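Local coordinates for Glyoxalase/Bleomycin resistance protein (PDB 1XQA) that is of unknown function but binds magnesium and is possibly a glyoxalase or a related metal-dependent enzyme of the vicinal oxygen chelate superfamily, at residues F37-M40 with F46-T49; K5-T10 with F62-P67. All coordinates share one frame; numbering follows the deposited sequence.

Contact 1 of 2, residues F37-M40 with F46-T49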
# COMPACT_ATOMS: atom_id res chain seq x y z
N PHE A 37 7.59 10.53 13.07
CA PHE A 37 7.01 9.40 13.77
C PHE A 37 5.73 8.92 13.08
O PHE A 37 4.91 9.73 12.67
CB PHE A 37 6.72 9.87 15.20
CG PHE A 37 6.21 8.81 16.10
CD1 PHE A 37 7.08 7.85 16.63
CD2 PHE A 37 4.88 8.79 16.48
CE1 PHE A 37 6.61 6.87 17.52
CE2 PHE A 37 4.40 7.82 17.36
CZ PHE A 37 5.27 6.86 17.88
N ALA A 38 5.57 7.60 12.96
CA ALA A 38 4.36 6.99 12.39
C ALA A 38 4.05 5.72 13.16
O ALA A 38 4.96 4.97 13.48
CB ALA A 38 4.53 6.66 10.89
N VAL A 39 2.78 5.50 13.46
CA VAL A 39 2.36 4.28 14.14
C VAL A 39 1.75 3.37 13.11
O VAL A 39 0.73 3.72 12.50
CB VAL A 39 1.33 4.58 15.23
CG1 VAL A 39 0.97 3.30 15.98
CG2 VAL A 39 1.89 5.60 16.19
N MSE A 40 2.38 2.22 12.89
CA MSE A 40 1.88 1.23 11.95
C MSE A 40 1.29 0.04 12.71
O MSE A 40 1.74 -0.28 13.81
CB MSE A 40 2.98 0.73 11.01
CG MSE A 40 3.93 1.82 10.45
SE MSE A 40 2.97 3.08 9.32
CE MSE A 40 2.19 1.81 8.01
N PHE A 46 -0.28 -6.09 16.20
CA PHE A 46 1.09 -5.74 16.54
C PHE A 46 1.30 -4.27 16.19
O PHE A 46 0.81 -3.81 15.15
CB PHE A 46 2.10 -6.60 15.77
CG PHE A 46 3.52 -6.50 16.28
CD1 PHE A 46 4.00 -7.41 17.23
CD2 PHE A 46 4.38 -5.51 15.82
CE1 PHE A 46 5.32 -7.32 17.69
CE2 PHE A 46 5.69 -5.41 16.29
CZ PHE A 46 6.16 -6.31 17.22
N ILE A 47 1.99 -3.53 17.06
CA ILE A 47 2.26 -2.11 16.83
C ILE A 47 3.72 -1.89 16.46
O ILE A 47 4.61 -2.09 17.28
CB ILE A 47 1.97 -1.25 18.10
CG1 ILE A 47 0.56 -1.53 18.65
CG2 ILE A 47 2.22 0.26 17.84
CD1 ILE A 47 -0.52 -1.08 17.77
N LEU A 48 3.95 -1.44 15.23
CA LEU A 48 5.30 -1.09 14.79
C LEU A 48 5.39 0.41 14.64
O LEU A 48 4.79 0.97 13.71
CB LEU A 48 5.59 -1.76 13.44
CG LEU A 48 6.90 -1.34 12.74
CD1 LEU A 48 8.08 -1.85 13.51
CD2 LEU A 48 6.93 -1.86 11.30
N THR A 49 6.09 1.09 15.55
CA THR A 49 6.26 2.51 15.38
C THR A 49 7.58 2.81 14.67
O THR A 49 8.61 2.19 14.93
CB THR A 49 6.17 3.26 16.73
OG1 THR A 49 7.03 2.62 17.68
CG2 THR A 49 4.78 3.19 17.27

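Contact 2 of 2, residues K5-T10 with F62-P67. With MG (magnesium ion), chain C.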
# COMPACT_ATOMS: atom_id res chain seq x y z
N LYS A 5 4.43 -7.29 21.56
CA LYS A 5 3.36 -6.62 20.81
C LYS A 5 3.73 -5.23 20.28
O LYS A 5 2.89 -4.56 19.67
CB LYS A 5 2.08 -6.55 21.65
CG LYS A 5 1.43 -7.93 21.90
CD LYS A 5 0.89 -8.53 20.60
CE LYS A 5 0.06 -9.78 20.86
NZ LYS A 5 0.79 -10.87 21.56
N HIS A 6 4.96 -4.80 20.51
CA HIS A 6 5.43 -3.50 20.03
C HIS A 6 6.91 -3.54 19.63
O HIS A 6 7.74 -4.17 20.32
CB HIS A 6 5.21 -2.46 21.12
CG HIS A 6 5.74 -1.09 20.81
ND1 HIS A 6 5.52 -0.45 19.61
CD2 HIS A 6 6.45 -0.23 21.57
CE1 HIS A 6 6.08 0.74 19.64
NE2 HIS A 6 6.66 0.90 20.82
N LEU A 7 7.23 -2.87 18.53
CA LEU A 7 8.61 -2.61 18.15
C LEU A 7 8.68 -1.13 17.79
O LEU A 7 7.87 -0.65 17.00
CB LEU A 7 9.02 -3.45 16.93
CG LEU A 7 10.45 -3.36 16.40
CD1 LEU A 7 11.41 -4.04 17.37
CD2 LEU A 7 10.56 -4.01 15.01
N ASN A 8 9.60 -0.41 18.41
CA ASN A 8 9.92 0.94 17.95
C ASN A 8 11.18 0.82 17.10
O ASN A 8 12.27 0.52 17.60
CB ASN A 8 10.14 1.91 19.10
CG ASN A 8 10.28 3.35 18.63
OD1 ASN A 8 11.34 3.97 18.80
ND2 ASN A 8 9.22 3.88 18.03
N LEU A 9 10.99 1.01 15.80
CA LEU A 9 12.03 0.83 14.82
C LEU A 9 12.54 2.18 14.38
O LEU A 9 11.81 2.93 13.72
CB LEU A 9 11.47 0.08 13.63
CG LEU A 9 12.43 -0.45 12.60
CD1 LEU A 9 13.35 -1.53 13.20
CD2 LEU A 9 11.59 -1.04 11.48
N THR A 10 13.76 2.51 14.79
CA THR A 10 14.40 3.75 14.37
C THR A 10 14.73 3.64 12.88
O THR A 10 15.27 2.61 12.43
CB THR A 10 15.67 4.03 15.17
OG1 THR A 10 15.44 3.78 16.57
CG2 THR A 10 16.12 5.48 14.99
N PHE A 62 20.42 -8.27 11.96
CA PHE A 62 19.10 -7.84 12.45
C PHE A 62 18.08 -7.88 11.32
O PHE A 62 18.37 -7.44 10.21
CB PHE A 62 19.14 -6.44 13.09
CG PHE A 62 17.76 -5.89 13.41
CD1 PHE A 62 17.10 -6.28 14.57
CD2 PHE A 62 17.12 -5.01 12.53
CE1 PHE A 62 15.82 -5.79 14.87
CE2 PHE A 62 15.83 -4.51 12.81
CZ PHE A 62 15.18 -4.90 13.98
N HIS A 63 16.89 -8.42 11.59
CA HIS A 63 15.79 -8.30 10.62
C HIS A 63 14.42 -8.45 11.27
O HIS A 63 14.30 -8.97 12.39
CB HIS A 63 15.95 -9.25 9.41
CG HIS A 63 16.20 -10.68 9.76
ND1 HIS A 63 17.47 -11.21 9.84
CD2 HIS A 63 15.35 -11.71 10.01
CE1 HIS A 63 17.40 -12.50 10.14
NE2 HIS A 63 16.12 -12.82 10.25
N VAL A 64 13.42 -7.97 10.55
CA VAL A 64 12.01 -8.10 10.92
C VAL A 64 11.33 -9.04 9.95
O VAL A 64 11.42 -8.85 8.73
CB VAL A 64 11.31 -6.72 10.88
CG1 VAL A 64 9.87 -6.85 11.37
CG2 VAL A 64 12.06 -5.73 11.75
N GLY A 65 10.62 -10.04 10.47
CA GLY A 65 10.06 -11.09 9.61
C GLY A 65 8.55 -11.06 9.44
O GLY A 65 7.80 -10.90 10.42
N PHE A 66 8.12 -11.23 8.19
CA PHE A 66 6.71 -11.24 7.79
C PHE A 66 6.35 -12.58 7.17
O PHE A 66 6.49 -12.76 5.95
CB PHE A 66 6.45 -10.15 6.73
CG PHE A 66 6.53 -8.77 7.26
CD1 PHE A 66 5.38 -8.06 7.55
CD2 PHE A 66 7.76 -8.16 7.46
CE1 PHE A 66 5.44 -6.77 8.02
CE2 PHE A 66 7.85 -6.87 7.94
CZ PHE A 66 6.67 -6.17 8.22
N PRO A 67 5.89 -13.54 7.99
CA PRO A 67 5.56 -14.87 7.48
C PRO A 67 4.37 -14.84 6.53
O PRO A 67 3.48 -14.01 6.67
CB PRO A 67 5.20 -15.67 8.75
CG PRO A 67 4.84 -14.64 9.74
CD PRO A 67 5.71 -13.47 9.45
MG MG C . 14.98 -14.66 10.71
O HOH W 1 16.06 -15.46 9.09
O HOH W 2 16.61 -15.45 12.38

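Contact 1 of 2, residues F37-M40 with F46-T49
The carbonyl oxygen of Leu48 accepts the backbone N-H of selenomethionine Met40, with Met40 N 2.8 Å from Leu48 O. The return bond, from Leu48 N to Met40 O, measures 2.9 Å. Met40 and Leu48 are thus an antiparallel hydrogen-bonded pair. Val39 and Thr49 form the adjoining non-hydrogen-bonded pair, where Thr49 CA makes a CA-H...O contact of 3.4 Å with Ala38 O. The two strands are the arms of a beta hairpin, part of a beta-alpha-beta-beta-beta module of the vicinal oxygen chelate fold. On the face of Val39 and Thr49, these two side chains lie side by side and point the same way. Val39 CG1, anti to its own N (chi1 -177°), reaches Ile47 CG2 at 3.8 Å, while Val39 CG2 meets the Thr49 methyl. The Phe37 ring approaches Thr49 obliquely, with Phe37 CE1 3.7 Å from Thr49 CB. Thr49 OG1 is probably hydrogen-bonded to Asn8 ND2 on the next strand, although the distance is short. On the other face the bent Met40 chain turns from Leu48 to Arg18 and Glu22 of helix 14-25, and Leu48 packs on Leu21 of that helix.

Contact 2 of 2, residues K5-T10 with F62-P67
Leu7 and Leu9 meet Val64 and Phe62 through apolar side chains alone. No hydrogen bond joins the two segments, and the nearest CA atoms, those of Leu7 and Val64, are 9.7 Å apart. This is the spacing of side chains packed between two backbones, not of paired strands. The side chains of Leu7 and Val64 come from opposite backbones and pass alongside each other. Their one close approach is between methyl groups, Leu7 CD2 to Val64 CG2 at 4.0 Å. Leu9 and Phe62 are set at a slant to one another. The CD1 methyl of Leu9 lies 3.9 Å from Phe62 CE2 and equally close to Phe62 CZ, so it touches the far end of the ring. Both leucines extend with CG anti to the backbone N (chi1 -178° in Leu7 and -168° in Leu9), which carries their methyls across to the other segment. The Phe62 ring is also stacked with Tyr58.

The metal contact belongs to His63, which lies between the two packing residues in sequence. Its NE2 binds the magnesium ion at 2.2 Å. Water 1 is 2.1 Å from the magnesium and water 2 is 2.5 Å away. Glu110 is the other protein residue of this site. The His63 ring meets Tyr100 edge-to-face and its side chain touches Thr108 and Glu110.

The contact packs two beta-alpha-beta-beta-beta modules together, as in the vicinal oxygen chelate fold, with His63 beside the interface. Strand 6-11 is an outer strand of one four-stranded mixed sheet, and strand 64-67 is an outer strand of the other. Leu7 and Leu9 pack on Leu48 of strand 47-52, the parallel neighbour of strand 6-11. Leu9 also reaches Phe107 of strand 107-112, which runs parallel to strand 64-67.

In the fold
The centres of contacts 1 and 2 are about 10 Å apart. Both segments of contact 1 fall between 5-10 and 62-67 in the chain. Strand 47-52 lies between the two other strands of the first sheet that take part, 37-41 and 6-11. Thr49 O to Leu9 N, 2.8 Å, is a probable hydrogen bond between the contacts, and Leu48 CD1 packs on Leu7 CD2 at 3.6 Å. Contact 1 lies within one sheet, while contact 2 joins that sheet to the second, whose strand 107-112 carries the magnesium ligand Glu110; the other ligand, His63, lies in segment 62-67. Both sheets have strand order 1-4-3-2, consistent with the paired modules of the vicinal oxygen chelate fold.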